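PDB 2R7L: 5-formaminoimidazole-4-carboxamide-1-(beta)-D-ribofuranosyl 5'-monophosphate synthetase from Methanocaldococcus jannaschii, which catalyses the ATP- and formate-dependent, folate-independent formylation of AICAR to FAICAR in archaeal purine biosynthesis. Local coordinates for residues R138-Y143 against E200-T205; E265-Q270 against E302-V307. All blocks are in the same frame, centred on the assembly; numbering follows the deposited sequence.

Interaction 1. Residues R138-Y143 against E200-T205; sequences RVPKKY and EYVVGT. With ATP (adenosine-5'-triphosphate), chain E.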
loop_
_atom_site.group_PDB
_atom_site.type_symbol
_atom_site.label_atom_id
_atom_site.label_comp_id
_atom_site.label_asym_id
_atom_site.label_seq_id
_atom_site.Cartn_x
_atom_site.Cartn_y
_atom_site.Cartn_z
ATOM N N ARG A 138 33.351 14.269 19.576
ATOM C CA ARG A 138 34.676 13.889 19.102
ATOM C C ARG A 138 34.923 14.439 17.711
ATOM O O ARG A 138 34.089 14.286 16.821
ATOM C CB ARG A 138 34.825 12.371 19.073
ATOM C CG ARG A 138 34.814 11.722 20.431
ATOM C CD ARG A 138 35.042 10.229 20.320
ATOM N NE ARG A 138 34.987 9.574 21.623
ATOM C CZ ARG A 138 33.921 8.942 22.106
ATOM N NH1 ARG A 138 32.806 8.870 21.390
ATOM N NH2 ARG A 138 33.974 8.375 23.307
ATOM N N VAL A 139 36.064 15.105 17.546
ATOM C CA VAL A 139 36.524 15.588 16.248
ATOM C C VAL A 139 37.976 15.143 16.049
ATOM O O VAL A 139 38.623 14.684 17.004
ATOM C CB VAL A 139 36.408 17.127 16.128
ATOM C CG1 VAL A 139 34.949 17.558 16.177
ATOM C CG2 VAL A 139 37.210 17.823 17.224
ATOM N N PRO A 140 38.478 15.228 14.807
ATOM C CA PRO A 140 39.900 14.985 14.535
ATOM C C PRO A 140 40.778 16.066 15.178
ATOM O O PRO A 140 40.379 17.232 15.220
ATOM C CB PRO A 140 39.992 15.096 13.008
ATOM C CG PRO A 140 38.574 14.954 12.509
ATOM C CD PRO A 140 37.728 15.551 13.582
ATOM N N LYS A 141 41.953 15.687 15.678
ATOM C CA LYS A 141 42.894 16.672 16.226
ATOM C C LYS A 141 43.283 17.675 15.149
ATOM O O LYS A 141 43.509 17.300 13.999
ATOM C CB LYS A 141 44.162 16.000 16.754
ATOM C CG LYS A 141 43.951 15.012 17.884
ATOM C CD LYS A 141 45.215 14.192 18.109
ATOM C CE LYS A 141 44.898 12.816 18.688
ATOM N NZ LYS A 141 45.958 11.818 18.352
ATOM N N LYS A 142 43.358 18.948 15.517
ATOM C CA LYS A 142 43.810 19.971 14.580
ATOM C C LYS A 142 45.312 20.196 14.738
ATOM O O LYS A 142 45.855 20.039 15.832
ATOM C CB LYS A 142 43.051 21.283 14.794
ATOM C CG LYS A 142 41.532 21.147 14.770
ATOM C CD LYS A 142 41.032 20.529 13.465
ATOM C CE LYS A 142 39.507 20.442 13.429
ATOM N NZ LYS A 142 38.956 19.619 14.547
ATOM N N TYR A 143 45.976 20.545 13.638
ATOM C CA TYR A 143 47.410 20.850 13.656
ATOM C C TYR A 143 47.682 22.261 13.153
ATOM O O TYR A 143 47.358 22.597 12.009
ATOM C CB TYR A 143 48.202 19.828 12.836
ATOM C CG TYR A 143 48.181 18.449 13.448
ATOM C CD1 TYR A 143 49.206 18.022 14.280
ATOM C CD2 TYR A 143 47.124 17.579 13.205
ATOM C CE1 TYR A 143 49.183 16.762 14.849
ATOM C CE2 TYR A 143 47.090 16.324 13.767
ATOM C CZ TYR A 143 48.118 15.916 14.589
ATOM O OH TYR A 143 48.077 14.658 15.148
ATOM N N GLU A 200 44.183 15.383 11.945
ATOM C CA GLU A 200 44.374 13.958 12.098
ATOM C C GLU A 200 43.622 13.168 11.027
ATOM O O GLU A 200 42.424 13.355 10.831
ATOM C CB GLU A 200 43.886 13.545 13.483
ATOM C CG GLU A 200 43.821 12.054 13.703
ATOM C CD GLU A 200 43.209 11.706 15.035
ATOM O OE1 GLU A 200 42.626 12.609 15.679
ATOM O OE2 GLU A 200 43.321 10.533 15.443
ATOM N N TYR A 201 44.330 12.294 10.322
ATOM C CA TYR A 201 43.670 11.366 9.422
ATOM C C TYR A 201 43.024 10.296 10.295
ATOM O O TYR A 201 43.726 9.543 10.977
ATOM C CB TYR A 201 44.667 10.737 8.443
ATOM C CG TYR A 201 43.989 9.990 7.319
ATOM C CD1 TYR A 201 43.828 10.578 6.071
ATOM C CD2 TYR A 201 43.484 8.705 7.511
ATOM C CE1 TYR A 201 43.198 9.907 5.035
ATOM C CE2 TYR A 201 42.850 8.019 6.479
ATOM C CZ TYR A 201 42.707 8.631 5.247
ATOM O OH TYR A 201 42.082 7.970 4.216
ATOM N N VAL A 202 41.690 10.253 10.314
ATOM C CA VAL A 202 40.993 9.235 11.099
ATOM C C VAL A 202 40.800 7.994 10.245
ATOM O O VAL A 202 40.306 8.075 9.123
ATOM C CB VAL A 202 39.630 9.733 11.630
ATOM C CG1 VAL A 202 38.877 8.593 12.316
ATOM C CG2 VAL A 202 39.828 10.914 12.599
ATOM N N VAL A 203 41.207 6.844 10.767
ATOM C CA VAL A 203 41.128 5.617 9.990
ATOM C C VAL A 203 39.933 4.779 10.432
ATOM O O VAL A 203 39.968 4.102 11.454
ATOM C CB VAL A 203 42.436 4.800 10.070
ATOM C CG1 VAL A 203 42.390 3.631 9.099
ATOM C CG2 VAL A 203 43.638 5.696 9.775
ATOM N N GLY A 204 38.862 4.839 9.655
ATOM C CA GLY A 204 37.667 4.094 10.006
ATOM C C GLY A 204 36.625 4.014 8.912
ATOM O O GLY A 204 36.906 4.252 7.733
ATOM N N THR A 205 35.415 3.663 9.321
ATOM C CA THR A 205 34.307 3.488 8.403
ATOM C C THR A 205 33.441 4.749 8.366
ATOM O O THR A 205 33.097 5.301 9.407
ATOM C CB THR A 205 33.476 2.263 8.806
ATOM O OG1 THR A 205 33.394 2.186 10.235
ATOM C CG2 THR A 205 34.128 0.998 8.306
HETATM P PG ATP E . 31.502 16.937 0.692
HETATM O O1G ATP E . 30.402 17.975 0.677
HETATM O O2G ATP E . 31.258 15.782 1.643
HETATM O O3G ATP E . 31.952 16.515 -0.687
HETATM P PB ATP E . 32.915 18.140 2.857
HETATM O O1B ATP E . 31.597 17.902 3.551
HETATM O O2B ATP E . 33.529 19.521 2.931
HETATM O O3B ATP E . 32.783 17.733 1.295
HETATM P PA ATP E . 35.561 17.190 3.471
HETATM O O1A ATP E . 36.000 17.631 4.844
HETATM O O2A ATP E . 36.005 17.904 2.224
HETATM O O3A ATP E . 33.944 17.059 3.477
HETATM O "O5'" ATP E . 35.989 15.654 3.325
HETATM C "C5'" ATP E . 36.056 15.067 2.035
HETATM C "C4'" ATP E . 36.468 13.615 2.208
HETATM O "O4'" ATP E . 37.807 13.532 2.709
HETATM C "C3'" ATP E . 35.612 12.878 3.223
HETATM O "O3'" ATP E . 34.427 12.335 2.634
HETATM C "C2'" ATP E . 36.551 11.801 3.730
HETATM O "O2'" ATP E . 36.514 10.664 2.868
HETATM C "C1'" ATP E . 37.928 12.444 3.630
HETATM N N9 ATP E . 38.262 12.999 4.955
HETATM C C8 ATP E . 37.910 14.226 5.387
HETATM N N7 ATP E . 38.350 14.438 6.651
HETATM C C5 ATP E . 39.016 13.334 7.039
HETATM C C6 ATP E . 39.743 12.905 8.254
HETATM N N6 ATP E . 39.845 13.716 9.336
HETATM N N1 ATP E . 40.281 11.670 8.249
HETATM C C2 ATP E . 40.179 10.849 7.180
HETATM N N3 ATP E . 39.544 11.180 6.044
HETATM C C4 ATP E . 38.942 12.382 5.921
#

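Interaction 2. Residues E265-Q270 against E302-V307; sequences ESLLPQ and ENLELV. With AMZ (aminoimidazole 4-carboxamide ribonucleotide), chain F.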
loop_
_atom_site.group_PDB
_atom_site.type_symbol
_atom_site.label_atom_id
_atom_site.label_comp_id
_atom_site.label_asym_id
_atom_site.label_seq_id
_atom_site.Cartn_x
_atom_site.Cartn_y
_atom_site.Cartn_z
ATOM N N GLU A 265 23.929 -1.928 15.675
ATOM C CA GLU A 265 22.791 -1.398 16.439
ATOM C C GLU A 265 23.182 -0.885 17.828
ATOM O O GLU A 265 22.666 0.131 18.274
ATOM C CB GLU A 265 21.645 -2.421 16.530
ATOM C CG GLU A 265 20.307 -1.822 16.989
ATOM C CD GLU A 265 19.172 -2.840 17.000
ATOM O OE1 GLU A 265 18.748 -3.279 15.905
ATOM O OE2 GLU A 265 18.700 -3.198 18.105
ATOM N N SER A 266 24.106 -1.579 18.498
ATOM C CA SER A 266 24.604 -1.133 19.804
ATOM C C SER A 266 25.194 0.281 19.783
ATOM O O SER A 266 25.451 0.865 20.834
ATOM C CB SER A 266 25.636 -2.122 20.363
ATOM O OG SER A 266 26.655 -2.410 19.409
ATOM N N LEU A 267 25.387 0.845 18.594
ATOM C CA LEU A 267 25.996 2.174 18.478
ATOM C C LEU A 267 24.968 3.286 18.305
ATOM O O LEU A 267 25.323 4.464 18.215
ATOM C CB LEU A 267 26.990 2.217 17.311
ATOM C CG LEU A 267 28.252 1.355 17.401
ATOM C CD1 LEU A 267 29.106 1.499 16.139
ATOM C CD2 LEU A 267 29.052 1.726 18.638
ATOM N N LEU A 268 23.691 2.920 18.253
ATOM C CA LEU A 268 22.648 3.930 18.069
ATOM C C LEU A 268 22.489 4.865 19.276
ATOM O O LEU A 268 22.211 6.059 19.106
ATOM C CB LEU A 268 21.324 3.272 17.676
ATOM C CG LEU A 268 21.332 2.762 16.234
ATOM C CD1 LEU A 268 20.083 1.950 15.954
ATOM C CD2 LEU A 268 21.437 3.939 15.286
ATOM N N PRO A 269 22.666 4.339 20.500
ATOM C CA PRO A 269 22.656 5.274 21.627
ATOM C C PRO A 269 23.702 6.375 21.474
ATOM O O PRO A 269 23.430 7.533 21.793
ATOM C CB PRO A 269 22.970 4.381 22.832
ATOM C CG PRO A 269 22.497 3.016 22.418
ATOM C CD PRO A 269 22.827 2.944 20.943
ATOM N N GLN A 270 24.883 6.022 20.967
ATOM C CA GLN A 270 25.916 7.017 20.685
ATOM C C GLN A 270 25.467 7.947 19.564
ATOM O O GLN A 270 25.620 9.163 19.658
ATOM C CB GLN A 270 27.245 6.340 20.308
ATOM C CG GLN A 270 28.419 7.309 20.231
ATOM C CD GLN A 270 29.692 6.694 19.628
ATOM O OE1 GLN A 270 30.520 7.409 19.064
ATOM N NE2 GLN A 270 29.845 5.373 19.744
ATOM N N GLU A 302 38.376 2.001 15.230
ATOM C CA GLU A 302 38.340 0.615 15.684
ATOM C C GLU A 302 37.897 0.489 17.140
ATOM O O GLU A 302 37.573 -0.607 17.606
ATOM C CB GLU A 302 39.694 -0.060 15.481
ATOM C CG GLU A 302 40.839 0.599 16.221
ATOM C CD GLU A 302 42.108 -0.227 16.164
ATOM O OE1 GLU A 302 42.338 -0.905 15.140
ATOM O OE2 GLU A 302 42.871 -0.205 17.149
ATOM N N ASN A 303 37.889 1.606 17.853
ATOM C CA ASN A 303 37.399 1.622 19.227
ATOM C C ASN A 303 35.899 1.923 19.320
ATOM O O ASN A 303 35.369 2.162 20.412
ATOM C CB ASN A 303 38.190 2.622 20.061
ATOM C CG ASN A 303 39.586 2.135 20.367
ATOM O OD1 ASN A 303 39.792 0.963 20.677
ATOM N ND2 ASN A 303 40.558 3.035 20.277
ATOM N N LEU A 304 35.236 1.910 18.166
ATOM C CA LEU A 304 33.793 2.133 18.070
ATOM C C LEU A 304 33.391 3.520 18.547
ATOM O O LEU A 304 32.359 3.692 19.193
ATOM C CB LEU A 304 33.014 1.046 18.819
ATOM C CG LEU A 304 33.175 -0.364 18.250
ATOM C CD1 LEU A 304 32.392 -1.389 19.051
ATOM C CD2 LEU A 304 32.761 -0.404 16.795
ATOM N N GLU A 305 34.219 4.505 18.221
ATOM C CA GLU A 305 33.927 5.890 18.541
ATOM C C GLU A 305 33.722 6.619 17.243
ATOM O O GLU A 305 34.543 6.502 16.331
ATOM C CB GLU A 305 35.091 6.536 19.290
ATOM C CG GLU A 305 35.534 5.792 20.535
ATOM C CD GLU A 305 36.860 6.315 21.086
ATOM O OE1 GLU A 305 37.613 6.977 20.333
ATOM O OE2 GLU A 305 37.148 6.061 22.274
ATOM N N LEU A 306 32.627 7.369 17.153
ATOM C CA LEU A 306 32.345 8.139 15.955
ATOM C C LEU A 306 33.016 9.503 16.046
ATOM O O LEU A 306 32.784 10.253 16.985
ATOM C CB LEU A 306 30.829 8.273 15.742
ATOM C CG LEU A 306 30.104 6.994 15.296
ATOM C CD1 LEU A 306 28.615 7.085 15.597
ATOM C CD2 LEU A 306 30.335 6.741 13.806
ATOM N N VAL A 307 33.863 9.807 15.069
ATOM C CA VAL A 307 34.583 11.069 15.034
ATOM C C VAL A 307 34.029 11.889 13.884
ATOM O O VAL A 307 34.072 11.460 12.733
ATOM C CB VAL A 307 36.119 10.843 14.831
ATOM C CG1 VAL A 307 36.865 12.169 14.775
ATOM C CG2 VAL A 307 36.691 9.969 15.937
HETATM O O5 AMZ F . 25.987 -5.471 12.109
HETATM C C6 AMZ F . 26.506 -6.579 12.268
HETATM N N2 AMZ F . 26.897 -7.374 11.276
HETATM C C3A AMZ F . 26.754 -7.124 13.664
HETATM C C7A AMZ F . 27.428 -8.285 13.999
HETATM N N3 AMZ F . 27.990 -9.166 13.169
HETATM N N1 AMZ F . 26.365 -6.534 14.788
HETATM C C5 AMZ F . 26.777 -7.310 15.801
HETATM N N AMZ F . 27.425 -8.375 15.317
HETATM C C1 AMZ F . 28.022 -9.474 16.115
HETATM C C2 AMZ F . 29.462 -9.185 16.539
HETATM C C3 AMZ F . 29.324 -8.742 17.984
HETATM O O2 AMZ F . 30.446 -9.212 18.729
HETATM O O1 AMZ F . 30.191 -10.416 16.472
HETATM O O AMZ F . 27.222 -9.523 17.307
HETATM C C AMZ F . 28.085 -9.501 18.449
HETATM C C4 AMZ F . 27.328 -8.745 19.559
HETATM O O3 AMZ F . 26.979 -7.439 19.112
HETATM P P AMZ F . 27.159 -6.204 20.084
HETATM O OP1 AMZ F . 26.279 -6.221 21.282
HETATM O O4 AMZ F . 28.703 -6.168 20.527
HETATM O OP2 AMZ F . 26.912 -4.865 19.205
HETATM O O HOH W 1 31.532 9.756 19.306
#

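Interaction 1. Residues R138-Y143 against E200-T205
Lys141 and Glu200 are joined by two hydrogen bonds. Glu200 N donates to Lys141 O at 2.9 Å. Lys141 N donates to Glu200 OE1 at 3.2 Å, almost straight at 177°, on the carboxylate lone pair turned away from OE2. Glu200 CG stands anti to the backbone N (chi1 171°), and the extended chain carries the carboxylate back to Lys141. The opposite charges are near but form no salt bridge: Lys141 NZ is 4.1 Å from Glu200 OE2. Two further backbone bonds hold the adenine. ATP N6 donates to Glu200 O at 3.0 Å, and Val202 N donates to ATP N1 at 2.9 Å.

The rest is packing. Pro140 CB touches Val202 CG2, and Pro140 CG lies 3.6 Å from ATP N6. The Tyr143 ring turns its edge to Glu200 N, while its hydroxyl bonds Asp150. The C2 edge of the adenine meets one face of the Tyr201 ring at a tilt, ATP C2 standing 3.6 Å above the ring plane, over its centre. An alanine at Tyr201 would probably leave this C2 edge without the ring it abuts. Backbone recognition of N6 and N1 after strand 197-200 marks the adenine pocket of an ATP-grasp enzyme.

Interaction 2. Residues E265-Q270 against E302-V307
Gln270 OE1 accepts two hydrogen bonds, one from Leu306 N at 2.8 Å and one from a water at 2.6 Å. Leu306 N lies in the plane of the Gln270 carbonyl, on a lone pair, and its bond is nearly straight at 167°. The water also donates to Leu306 O, so it bridges the glutamine to the strand. Gln270 NE2 donates to Leu304 O at 3.1 Å, with the acceptor close to the amide plane. These bonds fix the rotation of the amide. Gln270 CG is anti to the backbone N (chi1 -170°), and the extended chain reaches the 304-306 backbone.

Apolar packing flanks this polar bridge. Leu267 and Leu304 cross at about a right angle, with Leu267 CD2 4.0 Å from Leu304 CB. Leu306 CB packs against Gln270 OE1 at 3.4 Å, and its side chain also meets Val271 and Met274. At the 265-267 turn Ser266 OG donates to OP2 of the AICAR phosphate, though the bond is doubtfully short; Arg264 also bonds this ligand. Helix 268-285 is thus tied by a side-chain amide to the start of strand 306-312, the outermost strand, within this chain, of the antiparallel sheet in the ATP-grasp domain.

In the fold
Both contacts are partly buried and lie in the ATP-grasp region. Interaction 1 joins the loop leading into the short, weakly bonded strand 142-143 to the end of strand 197-200 and the loop after it. Interaction 2 joins a helix to the outermost strand, within this chain, of the five-stranded sheet. They meet at Val307 of interaction 2, whose CG1 packs on the backbone of Val139 and Pro140. Arg138 also rests against Gln270. Interaction 1 relies on backbone groups and one carboxylate, and its backbone reads the adenine. Interaction 2 relies on one side-chain amide, a water and leucines, and reaches a phosphate. The second subunit adds Arg238 to the ATP and Ser94 and Asn258 to the AICAR.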